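PDB 4NNB: OBCA, Oxalate Biosynthetic Component A, which joins an N-terminal domain characteristic of its own family to a TIM-barrel domain that holds a magnesium ion and an oxaloacetate ion. Local coordinates for residues 24-29 with 154-159; 312-317 with 349-354. All blocks are in the same frame, centred on the assembly; numbering follows the deposited sequence.

Overall arrangement
The two contacts lie on opposite sides of the chain's centre, with their own centres about 41 Å apart and their nearest atoms about 30 Å apart, and they share no helix or strand. Both are buried. Interaction 1 brings together edge strands of two small antiparallel sheets, away from the bound ligand, and is built from an aromatic stack plus hydrogen bonds through a threonine and a histidine. Interaction 2 joins a loop to the start of a helix, both at the C-terminal ends of neighbouring parallel barrel strands. It is mostly apolar, with one asparagine bond and a water to complete it, and its phenylalanine belongs to the oxaloacetate pocket.

Interaction 1: residues 24-29 with 154-159; sequences EATFIP and RQHHYL
Phe27 lays its ring over that of Tyr158 in an offset stack, the centroids 4.2 Å apart and the planes only 4° from parallel. The overlap is partial: Phe27 CG sits 3.4 Å from Tyr158 CD2, and Phe27 CD1 lies over the rim near Tyr158 CE2. CG anti to the backbone N in both residues (chi1 175° in Phe27) sends the two side chains out from their strands into the stack. Pro29 N approaches the opposite face of the Phe27 ring. Val57 touches both aromatic side chains.

Next to the stack, Thr26 carries much of the polar contact. Its OG1, tucked between its own backbone N and carbonyl carbon, donates to His156 O at 2.6 Å and receives a weak bond from Tyr158 N at 3.0 Å. The hydroxyl thereby bridges two edge strands of different three-stranded antiparallel sheets: 27-29, which Thr26 immediately precedes, pairs with 189-191, and 155-159 pairs with 62-66.

The His156 side chain supplies a second polar link. Thr26 N donates to His156 ND1 at 3.2 Å, with an N-H...N angle of 157° and the donor tilted somewhat from the ring plane. Since ND1 accepts here, a neutral ring would probably carry its proton on NE2. Ala25 CB covers one face of this imidazole in a CH-pi contact, 3.9 Å from the centroid. His156 CE1 comes within 3.2 Å of Phe27 O, a buried carbonyl oxygen with no hydrogen-bond partner in the model. A water accepts from His156 N at 2.8 Å and donates to Glu24 O. Thr26 CG2 lies at the edge of the His157 ring, whose NE2 is hydrogen-bonded to Pro22 O.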
loop_
_atom_site.group_PDB
_atom_site.type_symbol
_atom_site.label_atom_id
_atom_site.label_comp_id
_atom_site.label_asym_id
_atom_site.label_seq_id
_atom_site.Cartn_x
_atom_site.Cartn_y
_atom_site.Cartn_z
ATOM N N GLU A 24 -4.224 -14.731 14.740
ATOM C CA GLU A 24 -5.043 -14.213 15.834
ATOM C C GLU A 24 -6.512 -14.381 15.509
ATOM O O GLU A 24 -6.884 -14.488 14.338
ATOM C CB GLU A 24 -4.732 -12.733 16.148
ATOM C CG GLU A 24 -3.450 -12.543 16.978
ATOM C CD GLU A 24 -3.375 -11.208 17.744
ATOM O OE1 GLU A 24 -4.179 -10.282 17.493
ATOM O OE2 GLU A 24 -2.486 -11.101 18.620
ATOM N N ALA A 25 -7.343 -14.405 16.550
ATOM C CA ALA A 25 -8.788 -14.510 16.383
ATOM C C ALA A 25 -9.311 -13.406 15.478
ATOM O O ALA A 25 -8.809 -12.283 15.503
ATOM C CB ALA A 25 -9.476 -14.453 17.726
ATOM N N THR A 26 -10.338 -13.719 14.694
ATOM C CA THR A 26 -10.900 -12.742 13.772
ATOM C C THR A 26 -12.356 -12.454 14.083
ATOM O O THR A 26 -12.999 -11.650 13.406
ATOM C CB THR A 26 -10.767 -13.200 12.308
ATOM O OG1 THR A 26 -11.403 -14.480 12.144
ATOM C CG2 THR A 26 -9.295 -13.306 11.919
ATOM N N PHE A 27 -12.870 -13.101 15.122
ATOM C CA PHE A 27 -14.245 -12.880 15.558
ATOM C C PHE A 27 -14.325 -12.988 17.076
ATOM O O PHE A 27 -13.776 -13.918 17.682
ATOM C CB PHE A 27 -15.191 -13.888 14.898
ATOM C CG PHE A 27 -16.622 -13.810 15.386
ATOM C CD1 PHE A 27 -17.431 -12.732 15.050
ATOM C CD2 PHE A 27 -17.158 -14.829 16.160
ATOM C CE1 PHE A 27 -18.746 -12.662 15.491
ATOM C CE2 PHE A 27 -18.476 -14.767 16.607
ATOM C CZ PHE A 27 -19.270 -13.684 16.270
ATOM N N ILE A 28 -14.986 -12.012 17.687
ATOM C CA ILE A 28 -15.197 -12.003 19.127
ATOM C C ILE A 28 -16.689 -11.945 19.369
ATOM O O ILE A 28 -17.321 -10.925 19.106
ATOM C CB ILE A 28 -14.529 -10.782 19.795
ATOM C CG1 ILE A 28 -13.026 -10.775 19.505
ATOM C CG2 ILE A 28 -14.790 -10.783 21.291
ATOM C CD1 ILE A 28 -12.309 -9.497 19.906
ATOM N N PRO A 29 -17.263 -13.051 19.855
ATOM C CA PRO A 29 -18.699 -13.136 20.160
ATOM C C PRO A 29 -19.137 -12.162 21.267
ATOM O O PRO A 29 -18.471 -12.062 22.299
ATOM C CB PRO A 29 -18.874 -14.588 20.622
ATOM C CG PRO A 29 -17.501 -15.036 21.045
ATOM C CD PRO A 29 -16.553 -14.311 20.141
ATOM N N ARG A 154 -3.347 -24.444 13.478
ATOM C CA ARG A 154 -4.359 -23.611 14.131
ATOM C C ARG A 154 -4.878 -22.486 13.236
ATOM O O ARG A 154 -4.196 -22.063 12.304
ATOM C CB ARG A 154 -3.779 -22.996 15.407
ATOM C CG ARG A 154 -2.984 -23.967 16.269
ATOM C CD ARG A 154 -2.341 -23.243 17.451
ATOM N NE ARG A 154 -1.563 -24.148 18.291
ATOM C CZ ARG A 154 -2.051 -24.780 19.353
ATOM N NH1 ARG A 154 -3.319 -24.601 19.708
ATOM N NH2 ARG A 154 -1.274 -25.588 20.061
ATOM N N GLN A 155 -6.081 -22.000 13.540
ATOM C CA GLN A 155 -6.668 -20.851 12.852
ATOM C C GLN A 155 -7.979 -20.459 13.519
ATOM O O GLN A 155 -8.626 -21.269 14.190
ATOM C CB GLN A 155 -6.942 -21.159 11.369
ATOM C CG GLN A 155 -8.168 -22.034 11.155
ATOM C CD GLN A 155 -8.246 -22.643 9.770
ATOM O OE1 GLN A 155 -8.206 -23.864 9.617
ATOM N NE2 GLN A 155 -8.377 -21.796 8.757
ATOM N N HIS A 156 -8.371 -19.209 13.312
ATOM C CA HIS A 156 -9.625 -18.705 13.815
ATOM C C HIS A 156 -10.118 -17.717 12.777
ATOM O O HIS A 156 -9.923 -16.502 12.913
ATOM C CB HIS A 156 -9.402 -18.016 15.160
ATOM C CG HIS A 156 -10.665 -17.745 15.910
ATOM N ND1 HIS A 156 -11.414 -16.608 15.718
ATOM C CD2 HIS A 156 -11.311 -18.478 16.849
ATOM C CE1 HIS A 156 -12.475 -16.647 16.510
ATOM N NE2 HIS A 156 -12.437 -17.771 17.199
ATOM N N HIS A 157 -10.748 -18.243 11.731
ATOM C CA HIS A 157 -11.080 -17.448 10.555
ATOM C C HIS A 157 -12.584 -17.330 10.334
ATOM O O HIS A 157 -13.286 -18.341 10.201
ATOM C CB HIS A 157 -10.378 -18.015 9.315
ATOM C CG HIS A 157 -8.886 -17.885 9.365
ATOM N ND1 HIS A 157 -8.043 -18.654 8.592
ATOM C CD2 HIS A 157 -8.090 -17.067 10.094
ATOM C CE1 HIS A 157 -6.790 -18.320 8.848
ATOM N NE2 HIS A 157 -6.791 -17.361 9.755
ATOM N N TYR A 158 -13.056 -16.083 10.283
ATOM C CA TYR A 158 -14.485 -15.768 10.267
ATOM C C TYR A 158 -14.945 -15.068 8.978
ATOM O O TYR A 158 -14.276 -14.171 8.468
ATOM C CB TYR A 158 -14.807 -14.901 11.493
ATOM C CG TYR A 158 -16.215 -14.339 11.570
ATOM C CD1 TYR A 158 -16.528 -13.110 11.006
ATOM C CD2 TYR A 158 -17.219 -15.026 12.237
ATOM C CE1 TYR A 158 -17.805 -12.588 11.090
ATOM C CE2 TYR A 158 -18.503 -14.518 12.326
ATOM C CZ TYR A 158 -18.790 -13.300 11.753
ATOM O OH TYR A 158 -20.068 -12.792 11.846
ATOM N N LEU A 159 -16.103 -15.478 8.471
ATOM C CA LEU A 159 -16.752 -14.799 7.353
ATOM C C LEU A 159 -18.048 -14.149 7.875
ATOM O O LEU A 159 -18.814 -14.796 8.578
ATOM C CB LEU A 159 -17.059 -15.804 6.239
ATOM C CG LEU A 159 -15.852 -16.591 5.714
ATOM C CD1 LEU A 159 -16.250 -17.598 4.640
ATOM C CD2 LEU A 159 -14.768 -15.646 5.190
HETATM O O HOH W 1 -6.415 -17.179 12.999
#

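Interaction 2: residues 312-317 with 349-354; sequences SPAAVV and VFNHAI. With OAA (oxaloacetate ion), chain C.
Ser312 meets the edge of the Phe350 ring, its OG near the ring plane 3.3 Å from Phe350 CE1, while its CB touches the tip of Ile354. Pro313 crosses the Ile354 side chain at about a right angle, with Pro313 CD 3.6 Å from Ile354 CG2. Ala314 CB packs into the same patch, 3.7 Å from Ile354 CG1, and also meets Ala353 CB. Ala315 O takes a hydrogen bond from Asn351 ND2 at 3.2 Å, the donor lying in the carbonyl plane. Val316 covers one face of the Phe350 ring in a CH-pi contact, CG1 3.8 Å from the centroid, and its CG2 reaches Phe350 CD1. A water accepts from both Val317 N and Asn351 ND2.

With CG between its backbone N and carbonyl carbon (chi1 55°), Asn351 can also N-cap the helix starting at 352: its OD1 accepts from Ile354 N at 2.8 Å, the donor nearly in line with the side-chain C=O. Oxaloacetate C2 meets the Phe350 ring at its edge, in plane, 3.5 Å from Phe350 CZ. The segments following the C-terminal ends of adjacent parallel strands 308-311 and 344-349 thus meet beside the ligand, where TIM barrels place their binding pockets.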
loop_
_atom_site.group_PDB
_atom_site.type_symbol
_atom_site.label_atom_id
_atom_site.label_comp_id
_atom_site.label_asym_id
_atom_site.label_seq_id
_atom_site.Cartn_x
_atom_site.Cartn_y
_atom_site.Cartn_z
ATOM N N SER A 312 7.518 16.945 -1.461
ATOM C CA SER A 312 6.283 17.410 -2.084
ATOM C C SER A 312 6.171 18.927 -1.909
ATOM O O SER A 312 5.941 19.398 -0.810
ATOM C CB SER A 312 5.069 16.734 -1.438
ATOM O OG SER A 312 5.065 15.329 -1.645
ATOM N N PRO A 313 6.327 19.693 -2.997
ATOM C CA PRO A 313 6.456 21.147 -2.830
ATOM C C PRO A 313 5.130 21.929 -2.867
ATOM O O PRO A 313 5.067 23.008 -3.469
ATOM C CB PRO A 313 7.366 21.551 -3.999
ATOM C CG PRO A 313 7.058 20.531 -5.077
ATOM C CD PRO A 313 6.696 19.244 -4.356
ATOM N N ALA A 314 4.101 21.371 -2.230
ATOM C CA ALA A 314 2.845 22.051 -1.946
ATOM C C ALA A 314 2.155 21.215 -0.895
ATOM O O ALA A 314 2.538 20.055 -0.673
ATOM C CB ALA A 314 1.955 22.144 -3.199
ATOM N N ALA A 315 1.127 21.784 -0.271
ATOM C CA ALA A 315 0.268 21.030 0.635
ATOM C C ALA A 315 -0.312 19.828 -0.106
ATOM O O ALA A 315 -0.667 19.929 -1.287
ATOM C CB ALA A 315 -0.857 21.912 1.161
ATOM N N VAL A 316 -0.395 18.688 0.572
ATOM C CA VAL A 316 -1.006 17.497 -0.028
ATOM C C VAL A 316 -2.339 17.284 0.685
ATOM O O VAL A 316 -2.364 17.018 1.877
ATOM C CB VAL A 316 -0.098 16.258 0.120
ATOM C CG1 VAL A 316 -0.789 15.013 -0.444
ATOM C CG2 VAL A 316 1.218 16.476 -0.618
ATOM N N VAL A 317 -3.441 17.454 -0.040
ATOM C CA VAL A 317 -4.762 17.439 0.572
ATOM C C VAL A 317 -5.600 16.351 -0.093
ATOM O O VAL A 317 -6.305 16.615 -1.077
ATOM C CB VAL A 317 -5.473 18.804 0.419
ATOM C CG1 VAL A 317 -6.757 18.823 1.257
ATOM C CG2 VAL A 317 -4.532 19.972 0.825
ATOM N N VAL A 349 4.672 13.919 -7.134
ATOM C CA VAL A 349 3.700 14.769 -7.816
ATOM C C VAL A 349 2.264 14.338 -7.472
ATOM O O VAL A 349 1.635 13.543 -8.189
ATOM C CB VAL A 349 3.920 14.777 -9.337
ATOM C CG1 VAL A 349 3.007 15.811 -9.989
ATOM C CG2 VAL A 349 5.382 15.088 -9.671
ATOM N N PHE A 350 1.752 14.865 -6.368
ATOM C CA PHE A 350 0.410 14.520 -5.898
ATOM C C PHE A 350 -0.683 15.286 -6.639
ATOM O O PHE A 350 -1.815 14.817 -6.736
ATOM C CB PHE A 350 0.265 14.830 -4.397
ATOM C CG PHE A 350 0.881 13.793 -3.484
ATOM C CD1 PHE A 350 2.131 14.007 -2.902
ATOM C CD2 PHE A 350 0.198 12.613 -3.197
ATOM C CE1 PHE A 350 2.694 13.056 -2.043
ATOM C CE2 PHE A 350 0.749 11.651 -2.348
ATOM C CZ PHE A 350 1.990 11.863 -1.768
ATOM N N ASN A 351 -0.360 16.481 -7.133
ATOM C CA ASN A 351 -1.403 17.403 -7.598
ATOM C C ASN A 351 -0.855 18.441 -8.566
ATOM O O ASN A 351 0.361 18.539 -8.744
ATOM C CB ASN A 351 -2.094 18.072 -6.394
ATOM C CG ASN A 351 -1.103 18.773 -5.459
ATOM O OD1 ASN A 351 -0.132 19.376 -5.908
ATOM N ND2 ASN A 351 -1.339 18.673 -4.159
ATOM N N HIS A 352 -1.735 19.224 -9.184
ATOM C CA HIS A 352 -1.281 20.225 -10.146
ATOM C C HIS A 352 -0.502 21.363 -9.481
ATOM O O HIS A 352 0.406 21.936 -10.086
ATOM C CB HIS A 352 -2.448 20.774 -10.981
ATOM C CG HIS A 352 -2.981 19.788 -11.973
ATOM N ND1 HIS A 352 -2.309 19.470 -13.137
ATOM C CD2 HIS A 352 -4.103 19.026 -11.963
ATOM C CE1 HIS A 352 -3.004 18.567 -13.809
ATOM N NE2 HIS A 352 -4.091 18.275 -13.116
ATOM N N ALA A 353 -0.859 21.690 -8.246
ATOM C CA ALA A 353 -0.115 22.705 -7.505
ATOM C C ALA A 353 1.365 22.327 -7.457
ATOM O O ALA A 353 2.243 23.176 -7.652
ATOM C CB ALA A 353 -0.675 22.856 -6.102
ATOM N N ILE A 354 1.645 21.043 -7.230
ATOM C CA ILE A 354 3.039 20.586 -7.211
ATOM C C ILE A 354 3.721 20.768 -8.565
ATOM O O ILE A 354 4.877 21.216 -8.629
ATOM C CB ILE A 354 3.171 19.149 -6.656
ATOM C CG1 ILE A 354 3.079 19.203 -5.128
ATOM C CG2 ILE A 354 4.483 18.498 -7.099
ATOM C CD1 ILE A 354 2.743 17.872 -4.445
HETATM O O1 OAA C . 6.464 11.327 0.511
HETATM O O2 OAA C . 6.237 9.092 0.833
HETATM O O4 OAA C . 1.016 8.863 1.199
HETATM O O5 OAA C . 1.829 10.817 2.098
HETATM O O3 OAA C . 3.747 8.060 1.133
HETATM C C1 OAA C . 5.705 10.267 0.636
HETATM C C2 OAA C . 4.205 10.442 0.543
HETATM C C3 OAA C . 3.367 9.301 1.074
HETATM C C4 OAA C . 2.000 9.676 1.491
HETATM O O HOH W 2 -3.658 17.811 -2.805
#